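Local coordinates for protein succinyl-CoA ligase (ADP-forming) subunit alpha (PDB 6HXI) that binds coenzyme A and joins a CoA-ligase region of the succinyl-CoA synthetase clan to a citrate synthase-like C-terminal region, at residues V175-G180 with S210-H215; G232-E237 with A276-N281; L255-T260 with D292-A297; T260-P265 with E285-K290. All blocks are in the same frame, centred on the assembly; numbering follows the deposited sequence.

Interaction 1: residues V175-G180 with S210-H215; sequences VSKSGG and SNMLDH
The imidazole of His215 is gripped at both nitrogens: NE2 donates to Ser210 OG at 2.8 Å, with the hydroxyl near the ring plane, while ND1 bonds to Arg218, which would favour a neutral ring protonated on NE2. Val175 CG2 approaches this ring obliquely and lies 4.2 Å from His215 CB. The main contact belongs to Met212, whose CG stands anti to the carbonyl carbon (chi1 -76°). Val175 CG2 touches Met212 CG at 3.9 Å, and the extended chain carries CE along to the end of the strand. There Met212 CE presses 3.5 Å from Lys177 N and lies 3.7 Å from Lys177 CG, the two side chains crossing at about a right angle. A long unbranched thioether suits this place because it can set its methyl against the 176-177 peptide; the branched valine fills the sheet surface. Ser176 faces the other way and folds the turn by donating OG to Ser178 O (2.8 Å), and Ser178 caps helix 179-192, whose Gly179 touches coenzyme A. Lys177 leaves to a salt bridge with Glu239. Helix 212-221, connecting parallel strands 196-201 and 227-233 in a beta-alpha-beta crossover, thus packs against the intervening strand 172-176, with Ile242 of helix 239-247 also touching Met212.

Interaction 2: residues G232-E237 with A276-N281; sequences GELGGE and AGAKAN
An inverse gamma turn centred on Ala278 meets the glycine-rich segment that leaves the end of strand 227-233, the two chain paths crossing almost at a right angle (87°). The turn aims Ala278 CA at Leu234 O, making a CA-H...O contact of 3.6 Å that is nearly straight, 170° at the hydrogen. A second one, more bent, runs from Gly235 CA to Gly277 O. With no side chain at Gly235, where a CB would run into Gly277 O and Lys279 N, the backbones come so near that Gly235 CA lies 3.5 Å from Lys279 O; its positive phi independently favours glycine. Leu234, with CG in the crowded position between N and the carbonyl carbon, spreads its two methyls: CD2 lies 4.1 Å from Ala278 CB and CD1 4.2 Å from Ala280 CB. Ala278 CB also rests 3.5 Å from Glu233 OE2, small enough to fit beside a carboxylate weakly bonded to His275. A water donates to Gly277 O (2.9 Å) and may also reach Gly235 O weakly, with more acceptors nearby than it has protons. Lys290 NZ bonds to Gly235 O, Gly236 O and Glu233 O. Cohesion here therefore comes from weak CH...O contacts, small methyls and water, with a lysine ammonium probably offsetting the clustered carbonyl dipoles.

Interaction 3: residues L255-T260 with D292-A297; sequences LVAWVT and DAFRQA
In Phe294 a chi1 of -104°, off a staggered position, swings the ring toward the strand, and chi2 of -61° turns its face to Ala257. Strand 255-260, the last of the parallel strands counted in the sheet, and helix 287-297 belong to a beta-alpha unit of the alpha/beta domain: their axes approach to 8.9 Å and run nearly antiparallel, 166° between their directions. Every second strand residue, Leu255, Ala257 and Val259, points toward the helix, and Phe294 meets all three. Ala257 is the seat. Its CB lies over one face of the ring, 3.6 Å from the centroid of Phe294, a CH-pi contact displaced slightly toward the rim. A methyl suits this place because it lets the ring come down close to the strand. The larger neighbours along the strand meet the ring obliquely: Leu255, with CG anti to the backbone N, brings CD2 to 3.8 Å from Phe294 CE1, and Val259 sets CG2 4.0 Å from Phe294 CD2. Both side chains cross the phenylalanine at about a right angle. Ile242 and Ile243 of helix 239-247 pack against Phe294 as well, so the aromatic side chain is wedged between two helices and the sheet. Val256 points to the other side of the sheet, where helix 308-322 receives it. Trp258 also starts away from helix 287-297, yet its indole swings back until CZ3 lies 4.3 Å from Arg295 NH2, the guanidinium nitrogen standing at the edge of the ring, near its plane.

Interaction 4: residues T260-P265 with E285-K290; sequences TGTCSP and ETAQAK
The chain leaving strand 255-260 turns through Gly261 (phi 110°) and passes the start of helix 287-297, with Gly261 CA 5.3 Å from Ala287 CA. Glycine suits this turn because its backbone angles would crowd a beta-carbon. Ala287 pushes its methyl at the bend, CB lying 3.4 Å from Gly261 C; a side chain this small lets the loop come down onto the helix. Beside it Gln288 leaves the helix and bends at chi2 (79°), so that its amide folds over Thr262. NE2 of Gln288 donates to Thr262 O at 3.0 Å, with the carbonyl oxygen almost in the amide plane and the N-H on a lone pair, 159° at the hydrogen. The other end of that amide meets Pro265 tip to tip, Pro265 CG 3.8 Å from Gln288 OE1. A water joins the two segments by three bonds: it accepts from Ala287 N (2.8 Å) and donates to Gly261 O (2.7 Å) and to Gln288 OE1 (3.0 Å). Thr286, the N-cap residue, takes a weak bond from Ala289 N on its OG1. Across the subunit boundary Asp288 of the citrate lyase chain binds the backbone N of Gly261 and of Cys263. A neutral amide and a water thus bridge the first turn of the helix to the loop, where the helix dipole would probably polarise the water and strengthen the bonds it donates.

How the interactions relate
All four contacts lie in the alpha/beta domain around neighbouring strands 172-176, 227-233 and 255-260. Interactions 1, 2 and 3 are buried and interaction 4 only partly; 1 and 3 are mainly apolar, helix side chains laid against strands, one by a methionine and the other by an aromatic ring, while 2 and 4 lie at the strand ends, where glycines, alanines, backbone carbonyls and water take over. They are stitched together: Gly235 N bonds to Glu285 O at 2.8 Å, and Leu234 N to Thr260 O at 3.0 Å. Interactions 3 and 4 share Thr260 and helix 287-297. Lys177 and Lys290 come close near Glu239, which pairs with both and probably eases their mutual repulsion.

Interaction 1: residues V175-G180 with S210-H215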
loop_
_atom_site.group_PDB
_atom_site.type_symbol
_atom_site.label_atom_id
_atom_site.label_comp_id
_atom_site.label_asym_id
_atom_site.label_seq_id
_atom_site.Cartn_x
_atom_site.Cartn_y
_atom_site.Cartn_z
ATOM N N VAL B 175 52.193 9.650 -35.052
ATOM C CA VAL B 175 52.155 8.346 -34.377
ATOM C C VAL B 175 53.097 8.328 -33.140
ATOM O O VAL B 175 54.254 8.766 -33.207
ATOM C CB VAL B 175 52.377 7.143 -35.359
ATOM C CG1 VAL B 175 53.799 7.080 -35.882
ATOM C CG2 VAL B 175 51.971 5.809 -34.731
ATOM N N SER B 176 52.582 7.849 -32.016
ATOM C CA SER B 176 53.369 7.727 -30.796
ATOM C C SER B 176 53.154 6.358 -30.128
ATOM O O SER B 176 52.376 5.535 -30.618
ATOM C CB SER B 176 53.040 8.857 -29.824
ATOM O OG SER B 176 51.718 8.746 -29.322
ATOM N N LYS B 177 53.866 6.109 -29.033
ATOM C CA LYS B 177 53.654 4.924 -28.214
ATOM C C LYS B 177 52.726 5.355 -27.077
ATOM O O LYS B 177 51.706 4.728 -26.838
ATOM C CB LYS B 177 54.983 4.370 -27.679
ATOM C CG LYS B 177 55.535 3.261 -28.549
ATOM C CD LYS B 177 57.039 3.117 -28.423
ATOM C CE LYS B 177 57.491 1.899 -29.198
ATOM N NZ LYS B 177 58.954 1.629 -29.073
ATOM N N SER B 178 53.040 6.486 -26.445
ATOM C CA SER B 178 52.315 7.059 -25.318
ATOM C C SER B 178 50.986 7.717 -25.690
ATOM O O SER B 178 50.908 8.477 -26.655
ATOM C CB SER B 178 53.211 8.064 -24.603
ATOM O OG SER B 178 52.540 8.804 -23.598
ATOM N N GLY B 179 49.975 7.469 -24.863
ATOM C CA GLY B 179 48.656 8.059 -25.014
ATOM C C GLY B 179 48.615 9.512 -24.577
ATOM O O GLY B 179 48.088 10.358 -25.303
ATOM N N GLY B 180 49.153 9.801 -23.384
ATOM C CA GLY B 180 49.199 11.154 -22.821
ATOM C C GLY B 180 50.057 12.103 -23.646
ATOM O O GLY B 180 49.718 13.285 -23.827
ATOM N N SER B 210 49.517 -3.199 -33.608
ATOM C CA SER B 210 50.037 -2.588 -34.825
ATOM C C SER B 210 51.265 -1.770 -34.443
ATOM O O SER B 210 51.283 -1.121 -33.390
ATOM C CB SER B 210 48.991 -1.689 -35.481
ATOM O OG SER B 210 48.485 -0.714 -34.582
ATOM N N ASN B 211 52.305 -1.850 -35.266
ATOM C CA ASN B 211 53.556 -1.142 -35.060
ATOM C C ASN B 211 53.427 0.265 -35.613
ATOM O O ASN B 211 52.487 0.546 -36.359
ATOM C CB ASN B 211 54.710 -1.917 -35.727
ATOM C CG ASN B 211 55.035 -3.189 -34.964
ATOM O OD1 ASN B 211 54.601 -4.287 -35.326
ATOM N ND2 ASN B 211 55.698 -3.046 -33.810
ATOM N N MET B 212 54.341 1.162 -35.231
ATOM C CA MET B 212 54.298 2.537 -35.714
ATOM C C MET B 212 54.361 2.601 -37.236
ATOM O O MET B 212 53.633 3.403 -37.832
ATOM C CB MET B 212 55.425 3.380 -35.109
ATOM C CG MET B 212 55.183 3.793 -33.673
ATOM S SD MET B 212 56.641 4.678 -33.074
ATOM C CE MET B 212 56.102 5.188 -31.615
ATOM N N LEU B 213 55.209 1.749 -37.867
ATOM C CA LEU B 213 55.386 1.724 -39.328
ATOM C C LEU B 213 54.096 1.460 -40.088
ATOM O O LEU B 213 53.904 2.073 -41.131
ATOM C CB LEU B 213 56.501 0.761 -39.791
ATOM C CG LEU B 213 56.829 0.778 -41.307
ATOM C CD1 LEU B 213 57.349 2.155 -41.771
ATOM C CD2 LEU B 213 57.778 -0.345 -41.680
ATOM N N ASP B 214 53.198 0.595 -39.561
ATOM C CA ASP B 214 51.905 0.289 -40.191
ATOM C C ASP B 214 51.170 1.600 -40.498
ATOM O O ASP B 214 50.804 1.844 -41.661
ATOM C CB ASP B 214 51.043 -0.616 -39.278
ATOM C CG ASP B 214 51.691 -1.917 -38.823
ATOM O OD1 ASP B 214 52.881 -2.143 -39.154
ATOM O OD2 ASP B 214 51.011 -2.709 -38.125
ATOM N N HIS B 215 51.047 2.474 -39.454
ATOM C CA HIS B 215 50.412 3.783 -39.526
ATOM C C HIS B 215 51.218 4.756 -40.354
ATOM O O HIS B 215 50.608 5.446 -41.156
ATOM C CB HIS B 215 50.074 4.328 -38.137
ATOM C CG HIS B 215 49.305 3.331 -37.310
ATOM N ND1 HIS B 215 47.964 3.082 -37.545
ATOM C CD2 HIS B 215 49.736 2.497 -36.340
ATOM C CE1 HIS B 215 47.615 2.124 -36.701
ATOM N NE2 HIS B 215 48.643 1.745 -35.947
#

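Interaction 2: residues G232-E237 with A276-N281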
loop_
_atom_site.group_PDB
_atom_site.type_symbol
_atom_site.label_atom_id
_atom_site.label_comp_id
_atom_site.label_asym_id
_atom_site.label_seq_id
_atom_site.Cartn_x
_atom_site.Cartn_y
_atom_site.Cartn_z
ATOM N N GLY B 232 58.787 8.005 -30.322
ATOM C CA GLY B 232 59.024 6.666 -29.807
ATOM C C GLY B 232 59.631 6.696 -28.421
ATOM O O GLY B 232 59.663 7.752 -27.779
ATOM N N GLU B 233 60.089 5.526 -27.942
ATOM C CA GLU B 233 60.748 5.373 -26.633
ATOM C C GLU B 233 61.696 4.173 -26.636
ATOM O O GLU B 233 61.595 3.301 -27.504
ATOM C CB GLU B 233 59.735 5.313 -25.452
ATOM C CG GLU B 233 58.889 4.060 -25.412
ATOM C CD GLU B 233 57.944 3.871 -24.240
ATOM O OE1 GLU B 233 57.864 4.762 -23.357
ATOM O OE2 GLU B 233 57.294 2.797 -24.202
ATOM N N LEU B 234 62.608 4.127 -25.663
ATOM C CA LEU B 234 63.569 3.039 -25.488
ATOM C C LEU B 234 62.868 1.684 -25.287
ATOM O O LEU B 234 61.677 1.647 -24.918
ATOM C CB LEU B 234 64.531 3.349 -24.331
ATOM C CG LEU B 234 64.060 3.134 -22.892
ATOM C CD1 LEU B 234 65.174 3.434 -21.945
ATOM C CD2 LEU B 234 62.860 4.021 -22.525
ATOM N N GLY B 235 63.613 0.599 -25.542
ATOM C CA GLY B 235 63.113 -0.765 -25.420
ATOM C C GLY B 235 62.426 -1.223 -26.689
ATOM O O GLY B 235 61.673 -0.457 -27.316
ATOM N N GLY B 236 62.704 -2.465 -27.077
ATOM C CA GLY B 236 62.156 -3.053 -28.296
ATOM C C GLY B 236 62.782 -2.483 -29.552
ATOM O O GLY B 236 63.554 -1.522 -29.481
ATOM N N GLU B 237 62.426 -3.051 -30.714
ATOM C CA GLU B 237 63.033 -2.655 -31.998
ATOM C C GLU B 237 62.056 -2.091 -33.035
ATOM O O GLU B 237 62.362 -2.126 -34.235
ATOM C CB GLU B 237 63.801 -3.849 -32.594
ATOM C CG GLU B 237 65.150 -4.106 -31.963
ATOM C CD GLU B 237 65.900 -5.233 -32.645
ATOM O OE1 GLU B 237 66.451 -4.997 -33.745
ATOM O OE2 GLU B 237 65.889 -6.365 -32.109
ATOM N N ALA B 276 54.981 -1.021 -20.222
ATOM C CA ALA B 276 55.502 -2.403 -20.157
ATOM C C ALA B 276 56.736 -2.633 -21.062
ATOM O O ALA B 276 57.684 -3.288 -20.633
ATOM C CB ALA B 276 54.402 -3.408 -20.482
ATOM N N GLY B 277 56.742 -2.028 -22.251
ATOM C CA GLY B 277 57.849 -2.177 -23.189
ATOM C C GLY B 277 59.010 -1.215 -23.034
ATOM O O GLY B 277 59.990 -1.334 -23.773
ATOM N N ALA B 278 58.911 -0.235 -22.107
ATOM C CA ALA B 278 59.962 0.780 -21.908
ATOM C C ALA B 278 61.109 0.315 -21.003
ATOM O O ALA B 278 61.242 0.785 -19.869
ATOM C CB ALA B 278 59.363 2.100 -21.416
ATOM N N LYS B 279 61.922 -0.639 -21.518
ATOM C CA LYS B 279 63.135 -1.170 -20.885
ATOM C C LYS B 279 64.155 -1.630 -21.950
ATOM O O LYS B 279 63.950 -2.675 -22.581
ATOM C CB LYS B 279 62.848 -2.292 -19.864
ATOM C CG LYS B 279 64.063 -2.565 -18.975
ATOM C CD LYS B 279 63.907 -3.767 -18.063
ATOM C CE LYS B 279 64.979 -3.751 -16.994
ATOM N NZ LYS B 279 65.398 -5.116 -16.581
ATOM N N ALA B 280 65.255 -0.872 -22.129
ATOM C CA ALA B 280 66.299 -1.201 -23.106
ATOM C C ALA B 280 67.132 -2.409 -22.653
ATOM O O ALA B 280 67.968 -2.297 -21.748
ATOM C CB ALA B 280 67.193 0.007 -23.364
ATOM N N ASN B 281 66.856 -3.583 -23.251
ATOM C CA ASN B 281 67.559 -4.837 -22.930
ATOM C C ASN B 281 68.963 -4.824 -23.510
ATOM O O ASN B 281 69.901 -5.266 -22.852
ATOM C CB ASN B 281 66.782 -6.060 -23.447
ATOM C CG ASN B 281 65.443 -6.306 -22.789
ATOM O OD1 ASN B 281 65.143 -5.817 -21.690
ATOM N ND2 ASN B 281 64.619 -7.122 -23.440
HETATM O O HOH W 1 58.797 -1.869 -26.398
#

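Interaction 3: residues L255-T260 with D292-A297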
loop_
_atom_site.group_PDB
_atom_site.type_symbol
_atom_site.label_atom_id
_atom_site.label_comp_id
_atom_site.label_asym_id
_atom_site.label_seq_id
_atom_site.Cartn_x
_atom_site.Cartn_y
_atom_site.Cartn_z
ATOM N N LEU B 255 59.858 13.290 -42.381
ATOM C CA LEU B 255 59.543 12.649 -41.107
ATOM C C LEU B 255 60.297 13.250 -39.912
ATOM O O LEU B 255 61.527 13.182 -39.871
ATOM C CB LEU B 255 59.831 11.133 -41.204
ATOM C CG LEU B 255 59.361 10.280 -40.013
ATOM C CD1 LEU B 255 58.390 9.230 -40.453
ATOM C CD2 LEU B 255 60.533 9.649 -39.289
ATOM N N VAL B 256 59.556 13.797 -38.926
ATOM C CA VAL B 256 60.117 14.328 -37.673
ATOM C C VAL B 256 60.125 13.145 -36.717
ATOM O O VAL B 256 59.129 12.430 -36.626
ATOM C CB VAL B 256 59.332 15.539 -37.091
ATOM C CG1 VAL B 256 59.950 16.021 -35.783
ATOM C CG2 VAL B 256 59.255 16.691 -38.097
ATOM N N ALA B 257 61.245 12.902 -36.036
ATOM C CA ALA B 257 61.322 11.757 -35.134
ATOM C C ALA B 257 62.074 12.030 -33.843
ATOM O O ALA B 257 63.133 12.643 -33.859
ATOM C CB ALA B 257 61.951 10.582 -35.855
ATOM N N TRP B 258 61.529 11.539 -32.720
ATOM C CA TRP B 258 62.181 11.630 -31.420
ATOM C C TRP B 258 61.899 10.388 -30.589
ATOM O O TRP B 258 60.757 9.939 -30.523
ATOM C CB TRP B 258 61.847 12.926 -30.653
ATOM C CG TRP B 258 62.561 13.003 -29.328
ATOM C CD1 TRP B 258 62.019 12.810 -28.088
ATOM C CD2 TRP B 258 63.976 13.146 -29.127
ATOM N NE1 TRP B 258 62.999 12.872 -27.126
ATOM C CE2 TRP B 258 64.210 13.076 -27.735
ATOM C CE3 TRP B 258 65.067 13.342 -29.989
ATOM C CZ2 TRP B 258 65.491 13.208 -27.185
ATOM C CZ3 TRP B 258 66.336 13.461 -29.446
ATOM C CH2 TRP B 258 66.539 13.406 -28.060
ATOM N N VAL B 259 62.954 9.829 -29.973
ATOM C CA VAL B 259 62.869 8.648 -29.118
ATOM C C VAL B 259 63.210 9.074 -27.676
ATOM O O VAL B 259 64.302 9.584 -27.412
ATOM C CB VAL B 259 63.744 7.468 -29.634
ATOM C CG1 VAL B 259 63.638 6.263 -28.707
ATOM C CG2 VAL B 259 63.361 7.077 -31.062
ATOM N N THR B 260 62.247 8.900 -26.762
ATOM C CA THR B 260 62.387 9.257 -25.341
ATOM C C THR B 260 63.113 8.127 -24.569
ATOM O O THR B 260 63.115 6.975 -25.008
ATOM C CB THR B 260 61.007 9.578 -24.746
ATOM O OG1 THR B 260 60.282 8.367 -24.643
ATOM C CG2 THR B 260 60.211 10.554 -25.595
ATOM N N ASP B 292 70.117 8.288 -32.964
ATOM C CA ASP B 292 71.278 8.352 -33.854
ATOM C C ASP B 292 70.974 7.686 -35.191
ATOM O O ASP B 292 71.224 8.297 -36.229
ATOM C CB ASP B 292 72.521 7.738 -33.195
ATOM C CG ASP B 292 73.158 8.590 -32.109
ATOM O OD1 ASP B 292 72.674 9.732 -31.880
ATOM O OD2 ASP B 292 74.149 8.129 -31.500
ATOM N N ALA B 293 70.382 6.461 -35.166
ATOM C CA ALA B 293 69.989 5.716 -36.369
ATOM C C ALA B 293 68.906 6.479 -37.153
ATOM O O ALA B 293 68.865 6.388 -38.378
ATOM C CB ALA B 293 69.501 4.328 -35.995
ATOM N N PHE B 294 68.043 7.248 -36.442
ATOM C CA PHE B 294 67.010 8.083 -37.066
ATOM C C PHE B 294 67.666 9.267 -37.799
ATOM O O PHE B 294 67.290 9.547 -38.934
ATOM C CB PHE B 294 65.970 8.567 -36.043
ATOM C CG PHE B 294 64.630 7.858 -36.080
ATOM C CD1 PHE B 294 63.831 7.897 -37.221
ATOM C CD2 PHE B 294 64.134 7.214 -34.951
ATOM C CE1 PHE B 294 62.581 7.257 -37.244
ATOM C CE2 PHE B 294 62.886 6.575 -34.978
ATOM C CZ PHE B 294 62.122 6.595 -36.124
ATOM N N ARG B 295 68.655 9.933 -37.163
ATOM C CA ARG B 295 69.384 11.060 -37.750
ATOM C C ARG B 295 70.066 10.622 -39.058
ATOM O O ARG B 295 69.869 11.265 -40.090
ATOM C CB ARG B 295 70.433 11.593 -36.759
ATOM C CG ARG B 295 70.135 12.980 -36.214
ATOM C CD ARG B 295 71.124 13.389 -35.136
ATOM N NE ARG B 295 70.817 12.777 -33.838
ATOM C CZ ARG B 295 70.168 13.385 -32.844
ATOM N NH1 ARG B 295 69.746 14.638 -32.983
ATOM N NH2 ARG B 295 69.946 12.750 -31.702
ATOM N N GLN B 296 70.795 9.478 -39.007
ATOM C CA GLN B 296 71.534 8.843 -40.108
ATOM C C GLN B 296 70.648 8.357 -41.264
ATOM O O GLN B 296 71.141 8.217 -42.383
ATOM C CB GLN B 296 72.390 7.680 -39.576
ATOM C CG GLN B 296 73.599 8.128 -38.754
ATOM C CD GLN B 296 74.205 7.002 -37.955
ATOM O OE1 GLN B 296 74.702 6.011 -38.503
ATOM N NE2 GLN B 296 74.202 7.142 -36.638
ATOM N N ALA B 297 69.356 8.083 -40.994
ATOM C CA ALA B 297 68.385 7.627 -42.003
ATOM C C ALA B 297 67.741 8.778 -42.807
ATOM O O ALA B 297 67.082 8.521 -43.815
ATOM C CB ALA B 297 67.314 6.768 -41.352
#

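Interaction 4: residues T260-P265 with E285-K290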
loop_
_atom_site.group_PDB
_atom_site.type_symbol
_atom_site.label_atom_id
_atom_site.label_comp_id
_atom_site.label_asym_id
_atom_site.label_seq_id
_atom_site.Cartn_x
_atom_site.Cartn_y
_atom_site.Cartn_z
ATOM N N THR B 260 62.247 8.900 -26.762
ATOM C CA THR B 260 62.387 9.257 -25.341
ATOM C C THR B 260 63.113 8.127 -24.569
ATOM O O THR B 260 63.115 6.975 -25.008
ATOM C CB THR B 260 61.007 9.578 -24.746
ATOM O OG1 THR B 260 60.282 8.367 -24.643
ATOM C CG2 THR B 260 60.211 10.554 -25.595
ATOM N N GLY B 261 63.698 8.463 -23.431
ATOM C CA GLY B 261 64.429 7.509 -22.602
ATOM C C GLY B 261 65.927 7.749 -22.597
ATOM O O GLY B 261 66.695 6.809 -22.398
ATOM N N THR B 262 66.350 9.006 -22.817
ATOM C CA THR B 262 67.764 9.402 -22.820
ATOM C C THR B 262 68.342 9.384 -21.394
ATOM O O THR B 262 69.553 9.406 -21.235
ATOM C CB THR B 262 67.982 10.749 -23.554
ATOM O OG1 THR B 262 67.381 11.824 -22.826
ATOM C CG2 THR B 262 67.463 10.735 -24.998
ATOM N N CYS B 263 67.461 9.333 -20.364
ATOM C CA CYS B 263 67.811 9.278 -18.938
ATOM C C CYS B 263 68.463 7.945 -18.540
ATOM O O CYS B 263 69.322 7.931 -17.659
ATOM C CB CYS B 263 66.571 9.534 -18.097
ATOM S SG CYS B 263 65.268 8.296 -18.333
ATOM N N SER B 264 68.005 6.834 -19.151
ATOM C CA SER B 264 68.409 5.451 -18.882
ATOM C C SER B 264 69.914 5.212 -18.617
ATOM O O SER B 264 70.199 4.617 -17.574
ATOM C CB SER B 264 67.925 4.516 -19.982
ATOM O OG SER B 264 68.127 3.159 -19.631
ATOM N N PRO B 265 70.894 5.633 -19.477
ATOM C CA PRO B 265 72.316 5.345 -19.165
ATOM C C PRO B 265 72.858 5.966 -17.876
ATOM O O PRO B 265 73.845 5.461 -17.336
ATOM C CB PRO B 265 73.063 5.877 -20.391
ATOM C CG PRO B 265 72.045 5.940 -21.470
ATOM C CD PRO B 265 70.780 6.321 -20.779
ATOM N N GLU B 285 68.478 -1.114 -28.250
ATOM C CA GLU B 285 67.178 -0.741 -27.702
ATOM C C GLU B 285 67.145 0.636 -27.012
ATOM O O GLU B 285 66.056 1.149 -26.771
ATOM C CB GLU B 285 66.666 -1.835 -26.755
ATOM C CG GLU B 285 66.163 -3.080 -27.459
ATOM C CD GLU B 285 65.567 -4.133 -26.541
ATOM O OE1 GLU B 285 65.883 -5.330 -26.732
ATOM O OE2 GLU B 285 64.777 -3.768 -25.638
ATOM N N THR B 286 68.304 1.239 -26.704
ATOM C CA THR B 286 68.379 2.551 -26.032
ATOM C C THR B 286 67.883 3.712 -26.902
ATOM O O THR B 286 67.930 3.630 -28.127
ATOM C CB THR B 286 69.812 2.849 -25.512
ATOM O OG1 THR B 286 70.714 3.024 -26.607
ATOM C CG2 THR B 286 70.328 1.809 -24.537
ATOM N N ALA B 287 67.468 4.813 -26.259
ATOM C CA ALA B 287 67.009 6.027 -26.928
ATOM C C ALA B 287 68.131 6.653 -27.784
ATOM O O ALA B 287 67.861 7.118 -28.897
ATOM C CB ALA B 287 66.487 7.031 -25.911
ATOM N N GLN B 288 69.384 6.618 -27.289
ATOM C CA GLN B 288 70.558 7.156 -27.995
ATOM C C GLN B 288 70.800 6.440 -29.321
ATOM O O GLN B 288 70.852 7.106 -30.355
ATOM C CB GLN B 288 71.819 7.172 -27.101
ATOM C CG GLN B 288 71.829 8.303 -26.048
ATOM C CD GLN B 288 70.973 8.058 -24.802
ATOM O OE1 GLN B 288 70.293 7.020 -24.639
ATOM N NE2 GLN B 288 71.023 9.001 -23.864
ATOM N N ALA B 289 70.886 5.093 -29.306
ATOM C CA ALA B 289 71.059 4.261 -30.501
ATOM C C ALA B 289 69.924 4.485 -31.519
ATOM O O ALA B 289 70.185 4.523 -32.720
ATOM C CB ALA B 289 71.121 2.798 -30.109
ATOM N N LYS B 290 68.693 4.682 -31.037
ATOM C CA LYS B 290 67.509 4.936 -31.874
ATOM C C LYS B 290 67.510 6.329 -32.527
ATOM O O LYS B 290 67.288 6.428 -33.736
ATOM C CB LYS B 290 66.205 4.685 -31.089
ATOM C CG LYS B 290 65.968 3.206 -30.776
ATOM C CD LYS B 290 64.691 2.982 -30.005
ATOM C CE LYS B 290 64.396 1.514 -29.796
ATOM N NZ LYS B 290 63.019 1.284 -29.258
HETATM O O HOH W 2 68.281 5.044 -23.593
#